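Local structure of alpha-1,2-mannosidase (2WW2) at residues F116-L124 / V132-K140; E88-R96 / A212-K220. The protein is a calcium-dependent, inverting alpha-mannosidase of glycoside hydrolase family 92 from a human gut symbiont, hydrolysing alpha-mannosidic linkages. All coordinates share one frame; numbering follows the deposited sequence.

Contact 1 (F116-L124 / V132-K140); sequences FNNGLQTSL and VFEVSFPEK
Glu134 reaches across to Gln121 and Ser123 on the neighbouring strand and can be followed atom by atom. Its CB only directs the chain to the sheet face shared with those two residues. CG takes the place between backbone N and carbonyl carbon (chi1 69°), which lays the chain toward Ser123, and Glu134 CG packs 3.4 Å from Ser123 OG. The extended chain then brings CD near Ser123 OG and Gln121 NE2. Beyond it, Glu134 OE2 is held by two donors arriving from opposite faces of its plane: Ser123 OG at 2.6 Å, on the anti side, and Gln121 NE2 at 3.3 Å, from well above the plane. The amide and carboxylate planes stand 88° apart, yet OE2 lies close to the plane of the Gln121 amide. The other oxygen, OE1, forms a salt bridge with Lys228. Strands 121-126 and 130-136 form an antiparallel beta hairpin in the N-terminal domain, and the segment axes run 171° apart. Gln121 and Ser136 make a hydrogen-bonded pair, with Ser136 N 2.8 Å from Gln121 O; Ser123 and Glu134 make the next. Glu134 O also takes two donors, Ser123 N and the hydroxyl of Thr122, whose OG1 lies 2.9 Å away. On the face carrying Thr122 and Leu124, Leu124 CB sits over the Phe133 ring, 3.8 Å from its centroid, while Thr122 OG1 lies at that ring's edge.

Contact 2 (E88-R96 / A212-K220); sequences ELKMSHKER and ADYTCAYLK
Tyr214 OH meets the loop at His93, accepting a hydrogen bond from His93 N at 2.9 Å with an N-H...O angle of 159°. A weak second bond comes from His93 ND1, 3.3 Å from the same Tyr214 OH, and the imidazole turns its edge toward the phenol face in an offset edge-to-face pair, planes at 76°. On strand 216-221 itself the contact becomes apolar. Leu89 CD2 lies over one face of Tyr218, 3.8 Å from the ring centroid. Met91, bent at chi2 and chi3, folds its sulfur obliquely beside that ring in a Met-aromatic contact, while its CE reaches Cys216 CB at 3.8 Å. One shell out, Arg96 NH1 donates to Met91 O at 2.8 Å, nearly in the guanidinium plane, and Ser92 OG accepts from Lys94 N in an ST turn. The 88-96 loop links strands 80-86 and 98-108 of the N-terminal domain, and strand 216-221 pairs with strand 143-148, whose Asp148 bonds Tyr214 OH and forms a salt bridge with Arg96; Tyr218 OH bonds His205. A phenylalanine in place of Tyr214 would probably deprive His93 N of its acceptor across the contact and Asp148 of one of its partners, Arg96 remaining, and let the imidazole turn more easily. Polar bonding before the strand and apolar packing on it thus join the segments, the Asp148 carboxylate being likely to polarise the Tyr214 hydroxyl.

Along the chain, contact 1 is nested within the long loop closed by contact 2, and all four segments belong to the N-terminal domain of the family. Their centres are 18 Å apart and their nearest atoms about 7 Å, so neither touches the other directly. Strand 80-86 spans the interval: it receives Phe133, Val135 and Pro138 of contact 1, runs into the 88-96 loop of contact 2, and pairs with strand 143-148, which supplies Asp148. Both contacts are peripheral, 32 and 33 Å from the chain centre. The side chain of Gln121 is about 12 Å from a bound sodium ion, too far to coordinate it.

Contact 1 (F116-L124 / V132-K140)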
loop_
_atom_site.group_PDB
_atom_site.type_symbol
_atom_site.label_atom_id
_atom_site.label_comp_id
_atom_site.label_asym_id
_atom_site.label_seq_id
_atom_site.Cartn_x
_atom_site.Cartn_y
_atom_site.Cartn_z
ATOM N N PHE A 116 9.239 15.768 -40.831
ATOM C CA PHE A 116 10.257 14.838 -40.398
ATOM C C PHE A 116 11.598 15.524 -40.249
ATOM O O PHE A 116 11.786 16.656 -40.715
ATOM C CB PHE A 116 10.302 13.639 -41.364
ATOM C CG PHE A 116 9.006 12.867 -41.391
ATOM C CD1 PHE A 116 8.757 11.893 -40.443
ATOM C CD2 PHE A 116 8.025 13.148 -42.345
ATOM C CE1 PHE A 116 7.565 11.182 -40.449
ATOM C CE2 PHE A 116 6.823 12.449 -42.361
ATOM C CZ PHE A 116 6.593 11.462 -41.404
ATOM N N ASN A 117 12.533 14.859 -39.580
ATOM C CA ASN A 117 13.850 15.460 -39.379
ATOM C C ASN A 117 14.537 15.771 -40.707
ATOM O O ASN A 117 15.346 16.696 -40.777
ATOM C CB ASN A 117 14.759 14.545 -38.522
ATOM C CG ASN A 117 14.324 14.464 -37.053
ATOM O OD1 ASN A 117 13.344 15.098 -36.631
ATOM N ND2 ASN A 117 15.053 13.658 -36.267
ATOM N N ASN A 118 14.222 15.012 -41.758
ATOM C CA ASN A 118 14.860 15.237 -43.064
ATOM C C ASN A 118 14.196 16.380 -43.849
ATOM O O ASN A 118 14.576 16.668 -44.981
ATOM C CB ASN A 118 14.886 13.953 -43.916
ATOM C CG ASN A 118 13.489 13.427 -44.218
ATOM O OD1 ASN A 118 12.508 14.128 -44.012
ATOM N ND2 ASN A 118 13.393 12.189 -44.706
ATOM N N GLY A 119 13.198 17.008 -43.246
ATOM C CA GLY A 119 12.558 18.166 -43.847
ATOM C C GLY A 119 11.300 17.860 -44.642
ATOM O O GLY A 119 10.603 18.776 -45.079
ATOM N N LEU A 120 10.979 16.579 -44.826
ATOM C CA LEU A 120 9.761 16.252 -45.551
ATOM C C LEU A 120 8.567 16.648 -44.690
ATOM O O LEU A 120 8.498 16.284 -43.517
ATOM C CB LEU A 120 9.698 14.753 -45.881
ATOM C CG LEU A 120 8.490 14.295 -46.721
ATOM C CD1 LEU A 120 8.885 13.076 -47.607
ATOM C CD2 LEU A 120 7.241 13.972 -45.869
ATOM N N GLN A 121 7.628 17.403 -45.262
ATOM C CA GLN A 121 6.442 17.784 -44.499
ATOM C C GLN A 121 5.225 17.138 -45.120
ATOM O O GLN A 121 5.135 17.020 -46.341
ATOM C CB GLN A 121 6.278 19.311 -44.463
ATOM C CG GLN A 121 5.034 19.793 -43.662
ATOM C CD GLN A 121 3.764 19.837 -44.493
ATOM O OE1 GLN A 121 3.809 19.949 -45.718
ATOM N NE2 GLN A 121 2.617 19.756 -43.829
ATOM N N THR A 122 4.289 16.703 -44.291
ATOM C CA THR A 122 3.033 16.173 -44.810
ATOM C C THR A 122 1.888 16.501 -43.863
ATOM O O THR A 122 2.095 16.628 -42.652
ATOM C CB THR A 122 3.125 14.646 -45.077
ATOM O OG1 THR A 122 1.918 14.195 -45.708
ATOM C CG2 THR A 122 3.322 13.878 -43.802
ATOM N N SER A 123 0.697 16.717 -44.415
ATOM C CA SER A 123 -0.491 16.757 -43.574
ATOM C C SER A 123 -1.653 16.046 -44.252
ATOM O O SER A 123 -1.653 15.827 -45.482
ATOM C CB SER A 123 -0.859 18.178 -43.138
ATOM O OG SER A 123 -1.554 18.897 -44.139
ATOM N N LEU A 124 -2.615 15.637 -43.441
ATOM C CA LEU A 124 -3.780 14.950 -43.955
ATOM C C LEU A 124 -5.015 15.393 -43.185
ATOM O O LEU A 124 -4.951 15.675 -41.989
ATOM C CB LEU A 124 -3.603 13.430 -43.829
ATOM C CG LEU A 124 -3.390 12.855 -42.429
ATOM C CD1 LEU A 124 -3.961 11.474 -42.380
ATOM C CD2 LEU A 124 -1.919 12.816 -42.030
ATOM N N VAL A 132 -7.391 13.507 -47.642
ATOM C CA VAL A 132 -6.525 14.150 -48.624
ATOM C C VAL A 132 -5.242 14.516 -47.903
ATOM O O VAL A 132 -5.310 14.971 -46.773
ATOM C CB VAL A 132 -7.199 15.387 -49.273
ATOM C CG1 VAL A 132 -6.234 16.113 -50.207
ATOM C CG2 VAL A 132 -8.463 14.968 -50.050
ATOM N N PHE A 133 -4.095 14.243 -48.539
ATOM C CA PHE A 133 -2.771 14.571 -48.011
ATOM C C PHE A 133 -2.175 15.709 -48.843
ATOM O O PHE A 133 -2.464 15.818 -50.044
ATOM C CB PHE A 133 -1.790 13.396 -48.200
ATOM C CG PHE A 133 -2.050 12.189 -47.322
ATOM C CD1 PHE A 133 -1.126 11.809 -46.345
ATOM C CD2 PHE A 133 -3.196 11.423 -47.493
ATOM C CE1 PHE A 133 -1.351 10.691 -45.542
ATOM C CE2 PHE A 133 -3.426 10.296 -46.679
ATOM C CZ PHE A 133 -2.505 9.929 -45.715
ATOM N N GLU A 134 -1.293 16.502 -48.237
ATOM C CA GLU A 134 -0.352 17.307 -49.007
ATOM C C GLU A 134 1.015 16.757 -48.618
ATOM O O GLU A 134 1.203 16.324 -47.482
ATOM C CB GLU A 134 -0.441 18.789 -48.618
ATOM C CG GLU A 134 0.096 19.016 -47.165
ATOM C CD GLU A 134 -0.010 20.450 -46.650
ATOM O OE1 GLU A 134 0.028 21.403 -47.477
ATOM O OE2 GLU A 134 -0.128 20.608 -45.398
ATOM N N VAL A 135 1.966 16.718 -49.550
ATOM C CA VAL A 135 3.326 16.359 -49.187
ATOM C C VAL A 135 4.274 17.406 -49.775
ATOM O O VAL A 135 4.176 17.722 -50.955
ATOM C CB VAL A 135 3.743 14.966 -49.728
ATOM C CG1 VAL A 135 5.183 14.667 -49.295
ATOM C CG2 VAL A 135 2.768 13.844 -49.273
ATOM N N SER A 136 5.156 17.961 -48.939
ATOM C CA SER A 136 6.225 18.833 -49.397
ATOM C C SER A 136 7.562 18.080 -49.310
ATOM O O SER A 136 8.064 17.819 -48.208
ATOM C CB SER A 136 6.260 20.083 -48.512
ATOM O OG SER A 136 7.228 21.001 -48.959
ATOM N N PHE A 137 8.139 17.707 -50.451
ATOM C CA PHE A 137 9.373 16.901 -50.455
ATOM C C PHE A 137 10.606 17.794 -50.307
ATOM O O PHE A 137 10.628 18.874 -50.862
ATOM C CB PHE A 137 9.507 16.119 -51.780
ATOM C CG PHE A 137 8.541 14.958 -51.919
ATOM C CD1 PHE A 137 8.778 13.756 -51.269
ATOM C CD2 PHE A 137 7.419 15.075 -52.710
ATOM C CE1 PHE A 137 7.918 12.691 -51.407
ATOM C CE2 PHE A 137 6.542 14.016 -52.856
ATOM C CZ PHE A 137 6.791 12.821 -52.190
ATOM N N PRO A 138 11.650 17.328 -49.596
ATOM C CA PRO A 138 12.882 18.128 -49.560
ATOM C C PRO A 138 13.499 18.196 -50.944
ATOM O O PRO A 138 13.508 17.207 -51.666
ATOM C CB PRO A 138 13.816 17.356 -48.618
ATOM C CG PRO A 138 13.137 16.050 -48.311
ATOM C CD PRO A 138 11.704 16.120 -48.753
ATOM N N GLU A 139 14.018 19.357 -51.318
ATOM C CA GLU A 139 14.560 19.513 -52.658
ATOM C C GLU A 139 15.747 18.572 -52.866
ATOM O O GLU A 139 16.455 18.227 -51.925
ATOM C CB GLU A 139 14.960 20.978 -52.916
ATOM N N LYS A 140 15.928 18.120 -54.098
ATOM C CA LYS A 140 17.110 17.337 -54.456
ATOM C C LYS A 140 17.252 15.986 -53.739
ATOM O O LYS A 140 18.361 15.469 -53.600
ATOM C CB LYS A 140 18.388 18.182 -54.287
#

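Contact 2 (E88-R96 / A212-K220)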
loop_
_atom_site.group_PDB
_atom_site.type_symbol
_atom_site.label_atom_id
_atom_site.label_comp_id
_atom_site.label_asym_id
_atom_site.label_seq_id
_atom_site.Cartn_x
_atom_site.Cartn_y
_atom_site.Cartn_z
ATOM N N GLU A 88 15.783 7.497 -49.433
ATOM C CA GLU A 88 15.872 6.057 -49.629
ATOM C C GLU A 88 14.512 5.362 -49.555
ATOM O O GLU A 88 13.752 5.569 -48.630
ATOM C CB GLU A 88 16.841 5.450 -48.611
ATOM C CG GLU A 88 18.311 5.640 -48.974
ATOM N N LEU A 89 14.214 4.539 -50.551
ATOM C CA LEU A 89 12.968 3.796 -50.579
ATOM C C LEU A 89 13.035 2.642 -49.588
ATOM O O LEU A 89 14.016 1.910 -49.570
ATOM C CB LEU A 89 12.743 3.218 -51.978
ATOM C CG LEU A 89 11.508 2.325 -52.161
ATOM C CD1 LEU A 89 10.225 3.113 -51.885
ATOM C CD2 LEU A 89 11.495 1.729 -53.576
ATOM N N LYS A 90 11.998 2.473 -48.773
ATOM C CA LYS A 90 11.900 1.300 -47.895
ATOM C C LYS A 90 10.475 0.785 -48.003
ATOM O O LYS A 90 9.549 1.584 -47.891
ATOM C CB LYS A 90 12.180 1.694 -46.444
ATOM C CG LYS A 90 13.606 2.206 -46.205
ATOM C CD LYS A 90 14.612 1.080 -46.406
ATOM C CE LYS A 90 16.046 1.564 -46.127
ATOM N NZ LYS A 90 17.006 0.450 -46.310
ATOM N N MET A 91 10.287 -0.517 -48.245
ATOM C CA MET A 91 8.942 -1.041 -48.505
ATOM C C MET A 91 8.249 -1.561 -47.250
ATOM O O MET A 91 7.145 -1.142 -46.932
ATOM C CB MET A 91 8.961 -2.173 -49.561
ATOM C CG MET A 91 9.567 -1.756 -50.905
ATOM S SD MET A 91 8.743 -0.301 -51.583
ATOM C CE MET A 91 7.127 -0.960 -51.948
ATOM N N SER A 92 8.887 -2.506 -46.570
ATOM C CA SER A 92 8.270 -3.186 -45.430
ATOM C C SER A 92 8.060 -2.257 -44.242
ATOM O O SER A 92 8.895 -1.387 -43.961
ATOM C CB SER A 92 9.122 -4.379 -44.996
ATOM O OG SER A 92 8.592 -4.960 -43.806
ATOM N N HIS A 93 6.939 -2.428 -43.551
ATOM C CA HIS A 93 6.706 -1.671 -42.322
ATOM C C HIS A 93 7.864 -1.829 -41.314
ATOM O O HIS A 93 8.094 -0.949 -40.491
ATOM C CB HIS A 93 5.378 -2.088 -41.675
ATOM C CG HIS A 93 5.431 -3.421 -40.982
ATOM N ND1 HIS A 93 5.280 -4.622 -41.647
ATOM C CD2 HIS A 93 5.634 -3.738 -39.681
ATOM C CE1 HIS A 93 5.355 -5.623 -40.781
ATOM N NE2 HIS A 93 5.579 -5.112 -39.582
ATOM N N LYS A 94 8.586 -2.952 -41.385
ATOM C CA LYS A 94 9.702 -3.218 -40.472
ATOM C C LYS A 94 10.864 -2.289 -40.730
ATOM O O LYS A 94 11.684 -2.083 -39.849
ATOM C CB LYS A 94 10.197 -4.655 -40.638
ATOM C CG LYS A 94 9.133 -5.714 -40.378
ATOM C CD LYS A 94 9.258 -6.284 -38.977
ATOM C CE LYS A 94 8.439 -7.564 -38.833
ATOM N NZ LYS A 94 8.386 -8.004 -37.405
ATOM N N GLU A 95 10.934 -1.741 -41.942
ATOM C CA GLU A 95 12.043 -0.897 -42.365
ATOM C C GLU A 95 11.694 0.579 -42.621
ATOM O O GLU A 95 12.606 1.389 -42.782
ATOM C CB GLU A 95 12.675 -1.454 -43.645
ATOM C CG GLU A 95 13.395 -2.753 -43.436
ATOM C CD GLU A 95 14.294 -3.060 -44.600
ATOM O OE1 GLU A 95 13.766 -3.463 -45.654
ATOM O OE2 GLU A 95 15.525 -2.873 -44.465
ATOM N N ARG A 96 10.404 0.918 -42.700
ATOM C CA ARG A 96 9.979 2.301 -42.894
ATOM C C ARG A 96 9.931 2.965 -41.549
ATOM O O ARG A 96 8.921 2.882 -40.847
ATOM C CB ARG A 96 8.567 2.422 -43.500
ATOM C CG ARG A 96 8.434 1.997 -44.918
ATOM C CD ARG A 96 7.050 2.362 -45.507
ATOM N NE ARG A 96 5.948 2.224 -44.562
ATOM C CZ ARG A 96 5.148 1.163 -44.458
ATOM N NH1 ARG A 96 5.315 0.088 -45.244
ATOM N NH2 ARG A 96 4.169 1.179 -43.561
ATOM N N ALA A 212 -0.663 -10.971 -52.397
ATOM C CA ALA A 212 0.043 -11.919 -51.539
ATOM C C ALA A 212 -0.472 -11.735 -50.129
ATOM O O ALA A 212 -1.376 -10.932 -49.891
ATOM C CB ALA A 212 1.539 -11.655 -51.578
ATOM N N ASP A 213 0.108 -12.471 -49.192
ATOM C CA ASP A 213 -0.204 -12.256 -47.784
ATOM C C ASP A 213 -0.018 -10.774 -47.421
ATOM O O ASP A 213 -0.936 -10.120 -46.906
ATOM C CB ASP A 213 0.699 -13.141 -46.925
ATOM C CG ASP A 213 0.558 -12.866 -45.427
ATOM O OD1 ASP A 213 -0.584 -12.698 -44.929
ATOM O OD2 ASP A 213 1.610 -12.844 -44.755
ATOM N N TYR A 214 1.181 -10.261 -47.693
ATOM C CA TYR A 214 1.548 -8.876 -47.382
ATOM C C TYR A 214 1.938 -8.214 -48.701
ATOM O O TYR A 214 2.781 -8.749 -49.428
ATOM C CB TYR A 214 2.745 -8.869 -46.419
ATOM C CG TYR A 214 3.249 -7.491 -46.000
ATOM C CD1 TYR A 214 2.371 -6.427 -45.780
ATOM C CD2 TYR A 214 4.606 -7.269 -45.791
ATOM C CE1 TYR A 214 2.858 -5.152 -45.387
ATOM C CE2 TYR A 214 5.088 -6.035 -45.398
ATOM C CZ TYR A 214 4.214 -4.980 -45.187
ATOM O OH TYR A 214 4.737 -3.753 -44.803
ATOM N N THR A 215 1.345 -7.061 -49.018
ATOM C CA THR A 215 1.711 -6.331 -50.232
ATOM C C THR A 215 1.916 -4.847 -49.957
ATOM O O THR A 215 1.230 -4.267 -49.109
ATOM C CB THR A 215 0.638 -6.448 -51.347
ATOM O OG1 THR A 215 -0.617 -5.898 -50.910
ATOM C CG2 THR A 215 0.425 -7.910 -51.760
ATOM N N CYS A 216 2.859 -4.255 -50.691
ATOM C CA CYS A 216 3.078 -2.819 -50.722
ATOM C C CYS A 216 3.341 -2.390 -52.165
ATOM O O CYS A 216 3.607 -3.222 -53.055
ATOM C CB CYS A 216 4.284 -2.429 -49.844
ATOM S SG CYS A 216 4.152 -2.918 -48.069
ATOM N N ALA A 217 3.269 -1.090 -52.408
ATOM C CA ALA A 217 3.585 -0.563 -53.735
ATOM C C ALA A 217 4.279 0.745 -53.506
ATOM O O ALA A 217 4.033 1.412 -52.486
ATOM C CB ALA A 217 2.325 -0.342 -54.547
ATOM N N TYR A 218 5.151 1.113 -54.428
ATOM C CA TYR A 218 5.759 2.437 -54.354
ATOM C C TYR A 218 5.522 3.203 -55.634
ATOM O O TYR A 218 5.374 2.622 -56.705
ATOM C CB TYR A 218 7.263 2.359 -54.037
ATOM C CG TYR A 218 8.148 2.100 -55.238
ATOM C CD1 TYR A 218 8.557 3.155 -56.065
ATOM C CD2 TYR A 218 8.573 0.812 -55.549
ATOM C CE1 TYR A 218 9.372 2.928 -57.155
ATOM C CE2 TYR A 218 9.382 0.581 -56.654
ATOM C CZ TYR A 218 9.780 1.650 -57.440
ATOM O OH TYR A 218 10.582 1.434 -58.531
ATOM N N LEU A 219 5.490 4.521 -55.491
ATOM C CA LEU A 219 5.387 5.450 -56.584
ATOM C C LEU A 219 6.487 6.466 -56.362
ATOM O O LEU A 219 6.712 6.882 -55.226
ATOM C CB LEU A 219 4.037 6.162 -56.529
ATOM C CG LEU A 219 2.861 5.198 -56.694
ATOM C CD1 LEU A 219 2.301 4.824 -55.321
ATOM C CD2 LEU A 219 1.810 5.839 -57.553
ATOM N N LYS A 220 7.190 6.828 -57.436
ATOM C CA LYS A 220 8.245 7.826 -57.368
ATOM C C LYS A 220 7.823 9.064 -58.161
ATOM O O LYS A 220 7.260 8.937 -59.255
ATOM C CB LYS A 220 9.539 7.241 -57.946
ATOM C CG LYS A 220 10.771 8.122 -57.794
ATOM C CD LYS A 220 11.980 7.379 -58.387
ATOM C CE LYS A 220 13.300 7.914 -57.865
ATOM N NZ LYS A 220 13.564 9.292 -58.361
#